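Local coordinates for protein insulinase family protease (PDB 3GO9) that is a predicted member of the insulinase (M16) metallopeptidase family, whose own activity and substrates are not established, at residues I108-Y111 against D112-L115; I160-P164 against Q165-E169; P170-R173 against Y174-G178; K177-S180 against L181-H184; S393-L396 against R397-S401. All coordinates share one frame; numbering follows the deposited sequence. Where two conformers were deposited one is given.

How the contacts relate
Contacts 1 to 4 follow one another along the chain and contact 5 comes much later. Contact 1, a hairpin, sits at the middle: its strand 107-109 is paired with the strand of contact 2 (centres 10 Å apart), and Ser110 OG lies 2.6 Å from Phe163 O. Tyr111 OH reaches Trp172 NE1 of contact 3 at 2.9 Å, and its ring also packs on contact 4. Contacts 3 and 4 share Lys177 and Gly178, and Leu176 CD2 lies 3.5 Å from Leu181 CB. Contact 5, on helix 388-401, packs on contact 1, with Leu115 CD1 and Leu396 CD1 3.8 Å apart. One zinc, held by Ile160 of contact 2, lies about 6 Å from the Thr109 side chain.

Contact 1 of 5, residues I108-Y111 against D112-L115; sequences ITSY and DFTL
Phe113 folds its ring back against Ser110. The CB of Ser110 stands over one face, 3.8 Å from the centroid of the Phe113 ring and 22° off its normal, displaced toward CE2: a CH-pi contact. The ring gets there because CG of Phe113 lies between its backbone N and carbonyl carbon (chi1 73°). The main chain ties the same two residues, Ser110 N donating to Phe113 O at 2.8 Å with a bent N-H (134°). Two straighter bonds join Ile108 and Leu115, a hydrogen-bonded antiparallel pair: Ile108 N to Leu115 O at 2.9 Å, and Leu115 N to Ile108 O at 2.8 Å. Beside them CD1 of Ile108 meets CD2 of Leu115 at 4.2 Å. On the other face, Thr109 and Thr114 form a non-hydrogen-bonded pair and lie side by side, their CG2 methyls 3.8 Å apart.

One shell further out, a water spans the turn, donating to Ser110 OG at 2.8 Å and to Asp112 OD1 at 2.6 Å. Ser110 OG is also hydrogen-bonded to Phe163 O. The second carboxylate oxygen of Asp112 accepts from Ala247 N, and Thr114 OG1 bonds to Thr58 O. Thr109 OG1 is bonded to ND1 of His72, which would hold the rotation of this zinc ligand from the second shell. This is an antiparallel beta hairpin, strands 107-109 and 114-120, in the mixed seven-stranded sheet of this M16 family protein.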
loop_
_atom_site.group_PDB
_atom_site.type_symbol
_atom_site.label_atom_id
_atom_site.label_comp_id
_atom_site.label_asym_id
_atom_site.label_seq_id
_atom_site.Cartn_x
_atom_site.Cartn_y
_atom_site.Cartn_z
ATOM N N ILE A 108 5.533 -12.043 1.464
ATOM C CA ILE A 108 5.306 -11.044 2.475
ATOM C C ILE A 108 4.097 -11.472 3.235
ATOM O O ILE A 108 3.047 -11.762 2.618
ATOM C CB ILE A 108 4.999 -9.647 1.823
ATOM C CG1 ILE A 108 6.200 -9.151 1.031
ATOM C CG2 ILE A 108 4.533 -8.621 2.904
ATOM C CD1 ILE A 108 5.881 -8.005 0.098
ATOM N N THR A 109 4.191 -11.556 4.557
ATOM C CA THR A 109 3.010 -11.889 5.341
ATOM C C THR A 109 2.611 -10.753 6.266
ATOM O O THR A 109 3.444 -9.930 6.662
ATOM C CB THR A 109 3.186 -13.166 6.152
ATOM O OG1 THR A 109 4.006 -12.944 7.271
ATOM C CG2 THR A 109 3.770 -14.297 5.284
ATOM N N SER A 110 1.335 -10.673 6.586
ATOM C CA SER A 110 0.845 -9.533 7.308
ATOM C C SER A 110 -0.296 -9.984 8.218
ATOM O O SER A 110 -0.421 -11.175 8.523
ATOM C CB SER A 110 0.451 -8.444 6.276
ATOM O OG SER A 110 0.076 -7.222 6.892
ATOM N N TYR A 111 -1.079 -9.033 8.709
ATOM C CA TYR A 111 -2.173 -9.324 9.605
ATOM C C TYR A 111 -3.290 -10.081 8.930
ATOM O O TYR A 111 -3.874 -10.960 9.493
ATOM C CB TYR A 111 -2.677 -7.956 10.152
ATOM C CG TYR A 111 -1.682 -7.280 10.997
ATOM C CD1 TYR A 111 -1.490 -7.677 12.336
ATOM C CD2 TYR A 111 -0.840 -6.283 10.504
ATOM C CE1 TYR A 111 -0.487 -7.064 13.115
ATOM C CE2 TYR A 111 0.115 -5.677 11.290
ATOM C CZ TYR A 111 0.284 -6.062 12.604
ATOM O OH TYR A 111 1.272 -5.458 13.385
ATOM N N ASP A 112 -3.620 -9.687 7.688
ATOM C CA ASP A 112 -4.777 -10.230 6.992
ATOM C C ASP A 112 -4.516 -10.757 5.606
ATOM O O ASP A 112 -5.456 -11.139 4.922
ATOM C CB ASP A 112 -5.975 -9.251 6.979
ATOM C CG ASP A 112 -5.759 -8.010 6.194
ATOM O OD1 ASP A 112 -4.693 -7.868 5.577
ATOM O OD2 ASP A 112 -6.684 -7.137 6.249
ATOM N N PHE A 113 -3.247 -10.871 5.247
ATOM C CA PHE A 113 -2.869 -11.456 3.980
ATOM C C PHE A 113 -1.474 -12.031 3.992
ATOM O O PHE A 113 -0.623 -11.677 4.809
ATOM C CB PHE A 113 -3.018 -10.457 2.795
ATOM C CG PHE A 113 -1.989 -9.394 2.765
ATOM C CD1 PHE A 113 -0.780 -9.567 2.070
ATOM C CD2 PHE A 113 -2.204 -8.171 3.437
ATOM C CE1 PHE A 113 0.167 -8.559 2.033
ATOM C CE2 PHE A 113 -1.206 -7.178 3.444
ATOM C CZ PHE A 113 -0.075 -7.345 2.727
ATOM N N THR A 114 -1.256 -12.925 3.028
ATOM C CA THR A 114 0.079 -13.354 2.571
ATOM C C THR A 114 0.167 -13.101 1.074
ATOM O O THR A 114 -0.746 -13.464 0.314
ATOM C CB THR A 114 0.220 -14.844 2.833
ATOM O OG1 THR A 114 0.140 -15.040 4.252
ATOM C CG2 THR A 114 1.560 -15.429 2.391
ATOM N N LEU A 115 1.286 -12.567 0.616
ATOM C CA LEU A 115 1.471 -12.207 -0.787
ATOM C C LEU A 115 2.708 -12.926 -1.286
ATOM O O LEU A 115 3.830 -12.659 -0.772
ATOM C CB LEU A 115 1.683 -10.695 -0.921
ATOM C CG LEU A 115 2.098 -10.180 -2.315
ATOM C CD1 LEU A 115 0.948 -10.390 -3.253
ATOM C CD2 LEU A 115 2.486 -8.693 -2.304
HETATM O O HOH W 1 -2.716 -6.716 6.860
#

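Contact 2 of 5, residues I160-P164 against Q165-E169; sequences IATFP and QNIQE. With ZN (zinc ion), chain C.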
loop_
_atom_site.group_PDB
_atom_site.type_symbol
_atom_site.label_atom_id
_atom_site.label_comp_id
_atom_site.label_asym_id
_atom_site.label_seq_id
_atom_site.Cartn_x
_atom_site.Cartn_y
_atom_site.Cartn_z
ATOM N N ILE A 160 11.265 -14.288 4.311
ATOM C CA ILE A 160 9.864 -13.866 4.343
ATOM C C ILE A 160 9.707 -12.513 5.058
ATOM O O ILE A 160 10.102 -12.358 6.227
ATOM C CB ILE A 160 8.985 -14.937 5.062
ATOM C CG1 ILE A 160 9.274 -16.338 4.481
ATOM C CG2 ILE A 160 7.451 -14.604 4.914
ATOM C CD1 ILE A 160 9.185 -16.464 2.934
ATOM N N ALA A 161 9.175 -11.543 4.355
ATOM C CA ALA A 161 9.024 -10.208 4.874
ATOM C C ALA A 161 7.700 -10.042 5.543
ATOM O O ALA A 161 6.806 -10.915 5.449
ATOM C CB ALA A 161 9.151 -9.176 3.737
ATOM N N THR A 162 7.553 -8.914 6.208
ATOM C CA THR A 162 6.254 -8.556 6.747
ATOM C C THR A 162 5.708 -7.282 6.112
ATOM O O THR A 162 6.434 -6.525 5.479
ATOM C CB THR A 162 6.354 -8.311 8.274
ATOM O OG1 THR A 162 7.331 -7.296 8.551
ATOM C CG2 THR A 162 6.773 -9.586 9.016
ATOM N N PHE A 163 4.411 -7.072 6.234
ATOM C CA PHE A 163 3.821 -5.748 6.002
ATOM C C PHE A 163 3.060 -5.323 7.254
ATOM O O PHE A 163 2.209 -6.086 7.722
ATOM C CB PHE A 163 2.867 -5.725 4.839
ATOM C CG PHE A 163 2.269 -4.372 4.647
ATOM C CD1 PHE A 163 3.052 -3.359 4.085
ATOM C CD2 PHE A 163 1.016 -4.060 5.171
ATOM C CE1 PHE A 163 2.545 -2.077 3.981
ATOM C CE2 PHE A 163 0.497 -2.766 5.071
ATOM C CZ PHE A 163 1.281 -1.778 4.462
ATOM N N PRO A 164 3.333 -4.114 7.799
ATOM C CA PRO A 164 4.417 -3.205 7.468
ATOM C C PRO A 164 5.775 -3.900 7.530
ATOM O O PRO A 164 5.986 -4.936 8.203
ATOM C CB PRO A 164 4.286 -2.084 8.543
ATOM C CG PRO A 164 2.829 -2.065 8.838
ATOM C CD PRO A 164 2.486 -3.553 8.856
ATOM N N GLN A 165 6.735 -3.317 6.824
ATOM C CA GLN A 165 8.015 -3.909 6.686
ATOM C C GLN A 165 8.785 -4.051 8.008
ATOM O O GLN A 165 9.518 -5.023 8.220
ATOM C CB GLN A 165 8.823 -3.118 5.640
ATOM C CG GLN A 165 10.223 -3.497 5.567
ATOM C CD GLN A 165 10.889 -2.932 4.309
ATOM O OE1 GLN A 165 11.804 -3.535 3.761
ATOM N NE2 GLN A 165 10.402 -1.773 3.845
ATOM N N ASN A 166 8.559 -3.098 8.931
ATOM C CA ASN A 166 9.195 -3.154 10.215
ATOM C C ASN A 166 8.137 -3.022 11.313
ATOM O O ASN A 166 7.666 -1.922 11.620
ATOM C CB ASN A 166 10.255 -2.039 10.372
ATOM C CG ASN A 166 10.908 -2.066 11.732
ATOM O OD1 ASN A 166 10.733 -3.012 12.532
ATOM N ND2 ASN A 166 11.725 -1.031 12.011
ATOM N N ILE A 167 7.737 -4.171 11.833
ATOM C CA ILE A 167 6.643 -4.218 12.851
ATOM C C ILE A 167 7.124 -3.630 14.143
ATOM O O ILE A 167 6.325 -3.210 14.973
ATOM C CB ILE A 167 6.228 -5.687 13.035
ATOM C CG1 ILE A 167 5.668 -6.262 11.711
ATOM C CG2 ILE A 167 5.228 -5.851 14.120
ATOM C CD1 ILE A 167 4.403 -5.649 11.137
ATOM N N GLN A 168 8.452 -3.620 14.319
ATOM C CA GLN A 168 9.105 -3.190 15.561
ATOM C C GLN A 168 9.308 -1.657 15.703
ATOM O O GLN A 168 9.767 -1.181 16.720
ATOM C CB GLN A 168 10.473 -3.913 15.706
ATOM C CG GLN A 168 10.534 -5.385 15.230
ATOM C CD GLN A 168 9.558 -6.259 15.960
ATOM O OE1 GLN A 168 9.217 -5.969 17.091
ATOM N NE2 GLN A 168 9.083 -7.329 15.301
ATOM N N GLU A 169 9.035 -0.913 14.657
ATOM C CA GLU A 169 9.113 0.556 14.680
ATOM C C GLU A 169 8.338 1.096 15.889
ATOM O O GLU A 169 7.177 0.779 16.021
ATOM C CB GLU A 169 8.415 1.101 13.442
ATOM C CG GLU A 169 9.250 1.711 12.391
ATOM C CD GLU A 169 8.522 2.886 11.790
ATOM O OE1 GLU A 169 7.477 2.667 11.131
ATOM O OE2 GLU A 169 8.975 4.031 12.021
HETATM ZN ZN ZN C . 10.259 -12.971 8.511
HETATM O O HOH W 2 9.902 -7.130 6.530
HETATM O O HOH W 3 8.858 -6.606 10.537
HETATM O O HOH W 4 10.543 -13.809 9.889
HETATM O O HOH W 5 10.032 -11.133 8.901
#
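Thr162 and Pro164 meet Gln165 and Ile167 where the chain leaves edge strand 160-162 and passes, through a cis-proline and a type I beta turn (Asn166 to Glu169), toward helix 170-175. The carbonyl O of Ile160 binds the zinc ion at 2.4 Å, sharing it with His72, Asp158 and two waters. Ala161 keeps the strand in the sheet by backbone bonds to Ala107 and Thr109.

Thr162 does most of the polar work. Its N-H goes to a water that in turn donates to Gln165 O. With chi1 at 57°, its hydroxyl is swung toward the following loop, where OG1 donates to Pro164 O at 2.7 Å. The same OG1 accepts from a second water at 2.6 Å, and that water takes the N-H of Ile167 at 3.0 Å, so two waters link Thr162 to Gln165 and Ile167. Phe163 comes next, with Pro164 CD above one face of its ring, near the rim. Pro164 itself meets Ile167 at about a right angle: CD1 of Ile167 lies 3.6 Å from Pro164 CD and 3.4 Å from Pro164 O. Further on, Asn166 OD1 accepts from Gln168 N at 3.0 Å, an Asx turn, the donor standing 48° out of the side-chain carbonyl plane.

Contact 3 of 5, residues P170-R173 against Y174-G178; sequences PWWR and YRLKG
Trp172 and Leu176 make the main apolar contact, one helical turn apart and crossing at about a right angle. CG of Leu176 sits over the five-membered ring of Trp172, 3.8 Å from its centroid and 19° off the normal, displaced toward the rim. The two methyls straddle that position: Leu176 CD1 lies 3.6 Å from Trp172 CD1, and Leu176 CD2 3.7 Å from Trp172 CZ2. A second indole, Trp171, runs alongside Arg175 and points the same way. The aliphatic part of the arginine does the touching, with Arg175 CD 3.8 Å from Trp171 CZ2, and the guanidinium is turned 74° from the indole plane.

The backbone bonds are those of an alpha helix: Tyr174 N to Pro170 O, Arg175 N to Trp171 O and Leu176 N to Trp172 O, each 2.9 Å. They build the short helix 170-175, which starts right after Glu169 in the N-cap position. Trp171 and Tyr174 pack on strand 257-261, and Trp171 also on 440-446, all in the second sheet.

Among the polar ends, Trp172 NE1 is taken by the hydroxyl of Tyr111. Arg175 bends at chi2 (69°) and turns its NH2 to Ala250 O and to the carboxylate of Asp274. Arg173 divides its guanidinium between Gln168 OE1 and a salt bridge to Asp185, while its NH1 lies 3.9 Å from Leu176 CD1.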
loop_
_atom_site.group_PDB
_atom_site.type_symbol
_atom_site.label_atom_id
_atom_site.label_comp_id
_atom_site.label_asym_id
_atom_site.label_seq_id
_atom_site.Cartn_x
_atom_site.Cartn_y
_atom_site.Cartn_z
ATOM N N PRO A 170 8.966 1.940 16.755
ATOM C CA PRO A 170 8.118 2.529 17.814
ATOM C C PRO A 170 6.856 3.283 17.336
ATOM O O PRO A 170 5.803 3.232 18.006
ATOM C CB PRO A 170 9.070 3.501 18.512
ATOM C CG PRO A 170 10.428 2.803 18.382
ATOM C CD PRO A 170 10.406 2.127 17.040
ATOM N N TRP A 171 6.927 3.909 16.181
ATOM C CA TRP A 171 5.726 4.475 15.565
ATOM C C TRP A 171 4.607 3.428 15.366
ATOM O O TRP A 171 3.436 3.671 15.651
ATOM C CB TRP A 171 6.023 5.138 14.234
ATOM C CG TRP A 171 4.837 5.363 13.412
ATOM C CD1 TRP A 171 4.519 4.690 12.286
ATOM C CD2 TRP A 171 3.724 6.257 13.668
ATOM N NE1 TRP A 171 3.315 5.101 11.810
ATOM C CE2 TRP A 171 2.808 6.075 12.620
ATOM C CE3 TRP A 171 3.423 7.174 14.672
ATOM C CZ2 TRP A 171 1.608 6.777 12.535
ATOM C CZ3 TRP A 171 2.203 7.912 14.582
ATOM C CH2 TRP A 171 1.319 7.689 13.511
ATOM N N TRP A 172 4.962 2.280 14.797
ATOM C CA TRP A 172 3.973 1.244 14.608
ATOM C C TRP A 172 3.403 0.715 15.916
ATOM O O TRP A 172 2.173 0.573 16.012
ATOM C CB TRP A 172 4.526 0.131 13.681
ATOM C CG TRP A 172 3.446 -0.846 13.282
ATOM C CD1 TRP A 172 3.415 -2.169 13.557
ATOM C CD2 TRP A 172 2.243 -0.553 12.535
ATOM N NE1 TRP A 172 2.257 -2.732 13.044
ATOM C CE2 TRP A 172 1.526 -1.766 12.409
ATOM C CE3 TRP A 172 1.709 0.597 11.965
ATOM C CZ2 TRP A 172 0.308 -1.837 11.762
ATOM C CZ3 TRP A 172 0.495 0.506 11.289
ATOM C CH2 TRP A 172 -0.192 -0.686 11.214
ATOM N N ARG A 173 4.250 0.518 16.910
ATOM C CA ARG A 173 3.830 0.117 18.261
ATOM C C ARG A 173 2.848 1.114 18.831
ATOM O O ARG A 173 1.802 0.732 19.360
ATOM C CB ARG A 173 5.004 -0.062 19.228
ATOM C CG ARG A 173 5.934 -1.184 18.864
ATOM C CD ARG A 173 5.193 -2.487 18.682
ATOM N NE ARG A 173 6.106 -3.571 18.382
ATOM C CZ ARG A 173 5.729 -4.773 17.977
ATOM N NH1 ARG A 173 4.429 -5.067 17.840
ATOM N NH2 ARG A 173 6.673 -5.693 17.727
ATOM N N TYR A 174 3.102 2.387 18.620
ATOM C CA TYR A 174 2.139 3.416 19.074
ATOM C C TYR A 174 0.834 3.341 18.304
ATOM O O TYR A 174 -0.247 3.296 18.884
ATOM C CB TYR A 174 2.781 4.807 18.926
ATOM C CG TYR A 174 1.881 5.916 19.385
ATOM C CD1 TYR A 174 1.628 6.129 20.744
ATOM C CD2 TYR A 174 1.238 6.716 18.501
ATOM C CE1 TYR A 174 0.808 7.156 21.194
ATOM C CE2 TYR A 174 0.376 7.744 18.943
ATOM C CZ TYR A 174 0.163 7.947 20.283
ATOM O OH TYR A 174 -0.692 8.935 20.711
ATOM N N ARG A 175 0.939 3.293 16.974
ATOM C CA ARG A 175 -0.210 3.328 16.132
ATOM C C ARG A 175 -1.148 2.148 16.312
ATOM O O ARG A 175 -2.352 2.314 16.157
ATOM C CB ARG A 175 0.193 3.476 14.653
ATOM C CG ARG A 175 -0.934 3.783 13.697
ATOM C CD ARG A 175 -1.506 5.160 13.888
ATOM N NE ARG A 175 -2.804 5.375 13.223
ATOM C CZ ARG A 175 -3.987 4.976 13.699
ATOM N NH1 ARG A 175 -4.080 4.244 14.807
ATOM N NH2 ARG A 175 -5.080 5.269 13.022
ATOM N N LEU A 176 -0.584 0.988 16.666
ATOM C CA LEU A 176 -1.314 -0.249 16.929
ATOM C C LEU A 176 -2.210 -0.182 18.179
ATOM O O LEU A 176 -3.100 -1.013 18.376
ATOM C CB LEU A 176 -0.319 -1.360 17.172
ATOM C CG LEU A 176 0.350 -2.032 15.988
ATOM C CD1 LEU A 176 1.436 -2.993 16.498
ATOM C CD2 LEU A 176 -0.691 -2.817 15.189
ATOM N N LYS A 177 -1.944 0.760 19.079
ATOM C CA LYS A 177 -2.697 0.748 20.363
ATOM C C LYS A 177 -4.213 0.915 20.115
ATOM O O LYS A 177 -4.685 1.742 19.294
ATOM C CB LYS A 177 -2.177 1.792 21.328
ATOM C CG LYS A 177 -0.776 1.575 21.819
ATOM C CD LYS A 177 -0.332 2.669 22.720
ATOM C CE LYS A 177 0.957 2.265 23.469
ATOM N NZ LYS A 177 1.611 3.453 24.083
ATOM N N GLY A 178 -4.979 0.052 20.761
ATOM C CA GLY A 178 -6.425 0.082 20.651
ATOM C C GLY A 178 -6.970 -0.689 19.492
ATOM O O GLY A 178 -8.201 -0.720 19.321
#

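Contact 4 of 5, residues K177-S180 against L181-H184; sequences KGSS and LIGH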
loop_
_atom_site.group_PDB
_atom_site.type_symbol
_atom_site.label_atom_id
_atom_site.label_comp_id
_atom_site.label_asym_id
_atom_site.label_seq_id
_atom_site.Cartn_x
_atom_site.Cartn_y
_atom_site.Cartn_z
ATOM N N LYS A 177 -1.944 0.760 19.079
ATOM C CA LYS A 177 -2.697 0.748 20.363
ATOM C C LYS A 177 -4.213 0.915 20.115
ATOM O O LYS A 177 -4.685 1.742 19.294
ATOM C CB LYS A 177 -2.177 1.792 21.328
ATOM C CG LYS A 177 -0.776 1.575 21.819
ATOM C CD LYS A 177 -0.332 2.669 22.720
ATOM C CE LYS A 177 0.957 2.265 23.469
ATOM N NZ LYS A 177 1.611 3.453 24.083
ATOM N N GLY A 178 -4.979 0.052 20.761
ATOM C CA GLY A 178 -6.425 0.082 20.651
ATOM C C GLY A 178 -6.970 -0.689 19.492
ATOM O O GLY A 178 -8.201 -0.720 19.321
ATOM N N SER A 179 -6.090 -1.299 18.683
ATOM C CA SER A 179 -6.525 -2.070 17.529
ATOM C C SER A 179 -6.662 -3.539 17.857
ATOM O O SER A 179 -6.190 -3.998 18.896
ATOM C CB SER A 179 -5.523 -1.970 16.347
ATOM O OG SER A 179 -4.376 -2.684 16.698
ATOM N N SER A 180 -7.220 -4.269 16.914
ATOM C CA SER A 180 -7.321 -5.730 17.003
ATOM C C SER A 180 -6.056 -6.442 16.571
ATOM O O SER A 180 -6.055 -7.668 16.521
ATOM C CB SER A 180 -8.466 -6.240 16.123
ATOM O OG SER A 180 -8.136 -6.185 14.756
ATOM N N LEU A 181 -5.025 -5.676 16.245
ATOM C CA LEU A 181 -3.788 -6.227 15.689
ATOM C C LEU A 181 -2.773 -6.521 16.778
ATOM O O LEU A 181 -1.734 -7.150 16.533
ATOM C CB LEU A 181 -3.205 -5.261 14.693
ATOM C CG LEU A 181 -4.130 -4.799 13.549
ATOM C CD1 LEU A 181 -3.293 -4.013 12.544
ATOM C CD2 LEU A 181 -4.825 -5.974 12.990
ATOM N N ILE A 182 -3.055 -6.045 17.986
ATOM C CA ILE A 182 -2.220 -6.366 19.147
ATOM C C ILE A 182 -2.105 -7.837 19.425
ATOM O O ILE A 182 -3.087 -8.584 19.552
ATOM C CB ILE A 182 -2.774 -5.666 20.424
ATOM C CG1 ILE A 182 -2.838 -4.195 20.199
ATOM C CG2 ILE A 182 -1.850 -5.931 21.585
ATOM C CD1 ILE A 182 -1.550 -3.655 19.725
ATOM N N GLY A 183 -0.875 -8.282 19.647
ATOM C CA GLY A 183 -0.604 -9.670 19.879
ATOM C C GLY A 183 -0.672 -10.572 18.658
ATOM O O GLY A 183 -0.496 -11.796 18.756
ATOM N N HIS A 184 -0.815 -9.953 17.493
ATOM C CA HIS A 184 -0.743 -10.620 16.208
ATOM C C HIS A 184 0.370 -10.118 15.310
ATOM O O HIS A 184 0.192 -10.031 14.078
ATOM C CB HIS A 184 -2.070 -10.480 15.487
ATOM C CG HIS A 184 -3.188 -11.193 16.180
ATOM N ND1 HIS A 184 -3.304 -12.565 16.142
ATOM C CD2 HIS A 184 -4.217 -10.746 16.926
ATOM C CE1 HIS A 184 -4.358 -12.937 16.848
ATOM N NE2 HIS A 184 -4.938 -11.852 17.318
#
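From Ser179 to Leu181 the chain bends without helix or strand, and then from Leu181 to His184 it makes a type II beta turn, closed by His184 N donating to Leu181 O at 3.1 Å. Gly178 precedes the bend and Gly183 lies within the turn, both at positive phi.

The hydroxyl of Ser179 carries the contact. Held between backbone N and carbonyl carbon (chi1 71°), OG accepts the N-H of Leu181, two residues on, at 3.1 Å and an angle of 156°: an ST turn. It is also bonded to Leu176 O. CB of Leu181 lies 3.5 Å from Ser179 OG, while CD2 of the leucine touches Ser180 OG at 3.8 Å. Ile182 lays CG1 against the carbonyl O of Ser179 at 3.6 Å. Beyond, Leu181 is buried against Leu61 and Tyr111, and His184 O bonds to Ser60 OG.

One serine oxygen thus serves both sides, donating to a carbonyl while accepting an N-H, which ties Leu176 to the loop while Leu181 alone of this turn is buried.

Contact 5 of 5, residues S393-L396 against R397-S401; sequences SQRL and RSQQS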
loop_
_atom_site.group_PDB
_atom_site.type_symbol
_atom_site.label_atom_id
_atom_site.label_comp_id
_atom_site.label_asym_id
_atom_site.label_seq_id
_atom_site.Cartn_x
_atom_site.Cartn_y
_atom_site.Cartn_z
ATOM N N SER A 393 2.019 -3.159 -8.703
ATOM C CA SER A 393 1.873 -2.604 -7.361
ATOM C C SER A 393 0.716 -1.639 -7.279
ATOM O O SER A 393 0.039 -1.552 -6.262
ATOM C CB SER A 393 3.173 -2.025 -6.826
ATOM O OG SER A 393 3.660 -1.059 -7.694
ATOM N N GLN A 394 0.475 -0.887 -8.357
ATOM C CA GLN A 394 -0.668 0.014 -8.406
ATOM C C GLN A 394 -1.973 -0.747 -8.301
ATOM O O GLN A 394 -2.869 -0.340 -7.545
ATOM C CB GLN A 394 -0.644 0.857 -9.685
ATOM C CG GLN A 394 0.416 1.938 -9.670
ATOM C CD GLN A 394 0.378 2.895 -10.840
ATOM O OE1 GLN A 394 -0.496 2.821 -11.727
ATOM N NE2 GLN A 394 1.391 3.780 -10.894
ATOM N N ARG A 395 -2.081 -1.874 -9.038
ATOM C CA ARG A 395 -3.293 -2.676 -8.966
ATOM C C ARG A 395 -3.508 -3.250 -7.564
ATOM O O ARG A 395 -4.620 -3.176 -7.060
ATOM C CB ARG A 395 -3.252 -3.823 -9.977
ATOM C CG ARG A 395 -4.554 -4.624 -10.004
ATOM C CD ARG A 395 -5.728 -3.869 -10.488
ATOM N NE ARG A 395 -6.850 -4.767 -10.760
ATOM C CZ ARG A 395 -7.995 -4.370 -11.326
ATOM N NH1 ARG A 395 -8.167 -3.095 -11.729
ATOM N NH2 ARG A 395 -8.975 -5.255 -11.534
ATOM N N LEU A 396 -2.456 -3.807 -6.944
ATOM C CA LEU A 396 -2.609 -4.370 -5.586
ATOM C C LEU A 396 -2.999 -3.252 -4.609
ATOM O O LEU A 396 -3.826 -3.442 -3.718
ATOM C CB LEU A 396 -1.332 -5.045 -5.121
ATOM C CG LEU A 396 -0.914 -6.315 -5.848
ATOM C CD1 LEU A 396 0.105 -7.109 -5.064
ATOM C CD2 LEU A 396 -2.107 -7.209 -6.253
ATOM N N ARG A 397 -2.430 -2.075 -4.789
ATOM C CA ARG A 397 -2.786 -0.959 -3.897
ATOM C C ARG A 397 -4.237 -0.586 -4.064
ATOM O O ARG A 397 -4.986 -0.434 -3.087
ATOM C CB ARG A 397 -1.906 0.225 -4.110
ATOM C CG ARG A 397 -2.184 1.349 -3.074
ATOM C CD ARG A 397 -1.122 2.480 -3.133
ATOM N NE ARG A 397 0.185 1.980 -3.589
ATOM C CZ ARG A 397 0.784 2.262 -4.756
ATOM N NH1 ARG A 397 1.971 1.705 -5.019
ATOM N NH2 ARG A 397 0.248 3.092 -5.656
ATOM N N SER A 398 -4.689 -0.554 -5.311
ATOM C CA SER A 398 -6.083 -0.306 -5.586
ATOM C C SER A 398 -6.999 -1.327 -4.947
ATOM O O SER A 398 -8.038 -0.989 -4.360
ATOM C CB SER A 398 -6.295 -0.283 -7.100
ATOM O OG SER A 398 -7.643 -0.018 -7.424
ATOM N N GLN A 399 -6.618 -2.586 -5.045
ATOM C CA GLN A 399 -7.440 -3.678 -4.620
ATOM C C GLN A 399 -7.435 -3.729 -3.073
ATOM O O GLN A 399 -8.500 -3.890 -2.436
ATOM C CB GLN A 399 -6.883 -4.985 -5.173
ATOM C CG GLN A 399 -7.028 -5.143 -6.704
ATOM C CD GLN A 399 -8.294 -5.842 -7.092
ATOM O OE1 GLN A 399 -9.197 -5.227 -7.698
ATOM N NE2 GLN A 399 -8.390 -7.101 -6.748
ATOM N N GLN A 400 -6.258 -3.589 -2.477
ATOM C CA GLN A 400 -6.100 -3.836 -1.023
ATOM C C GLN A 400 -6.612 -2.690 -0.209
ATOM O O GLN A 400 -7.157 -2.912 0.888
ATOM C CB GLN A 400 -4.639 -4.143 -0.656
ATOM C CG GLN A 400 -4.173 -5.512 -1.191
ATOM C CD GLN A 400 -2.817 -5.917 -0.668
ATOM O OE1 GLN A 400 -1.822 -5.338 -1.059
ATOM N NE2 GLN A 400 -2.771 -6.978 0.193
ATOM N N SER A 401 -6.461 -1.472 -0.721
ATOM C CA SER A 401 -6.797 -0.268 0.026
ATOM C C SER A 401 -8.115 0.314 -0.400
ATOM O O SER A 401 -8.598 1.296 0.200
ATOM C CB SER A 401 -5.747 0.788 -0.184
ATOM O OG SER A 401 -4.507 0.343 0.331
#
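Arg395 and Gln399 meet one helical turn apart, the planes of the guanidinium and the amide lying nearly parallel, 3° apart. CG of Gln399 comes within 3.1 Å of the carbonyl O of Arg395, which also accepts the N-H of Gln399 at 2.9 Å. Arg395 reaches this place with CG anti to its N (chi1 -176°) and a bend at chi2, and its charged end is well supplied. NH2 gives to Gln38 OE1, NH1 forms a salt bridge with Asp405, and the group also makes a cation-pi contact with Trp26.

The main-chain donors are served in the regular helical way: Arg397 N by Ser393 O at 2.9 Å, Ser398 N by Gln394 O at 2.9 Å, and Gln400 N by Leu396 O at 2.7 Å. Ser401 N continues the series to Arg397 O at 3.0 Å. Arg397 bends back at chi3 (-29°) over the start of the segment, where Ser393 O lies over one face of the guanidinium, 4.0 Å from NH1; that carbonyl is already used by Arg397 N.

The hydroxyls all find carbonyls. Ser393 OG is bonded to the O atoms of Asp389 and Ile390, one turn back, Ser398 OG to Val403 O, and Ser401 OG to Val323 O. On the buried side Leu396 packs on Arg53 and Ile55, and Gln400 on Ile55 and Phe113. This is the last part of alpha helix 388-401, packed on strand 50-56 in the seven-stranded mixed sheet that also holds the hairpin 107-120.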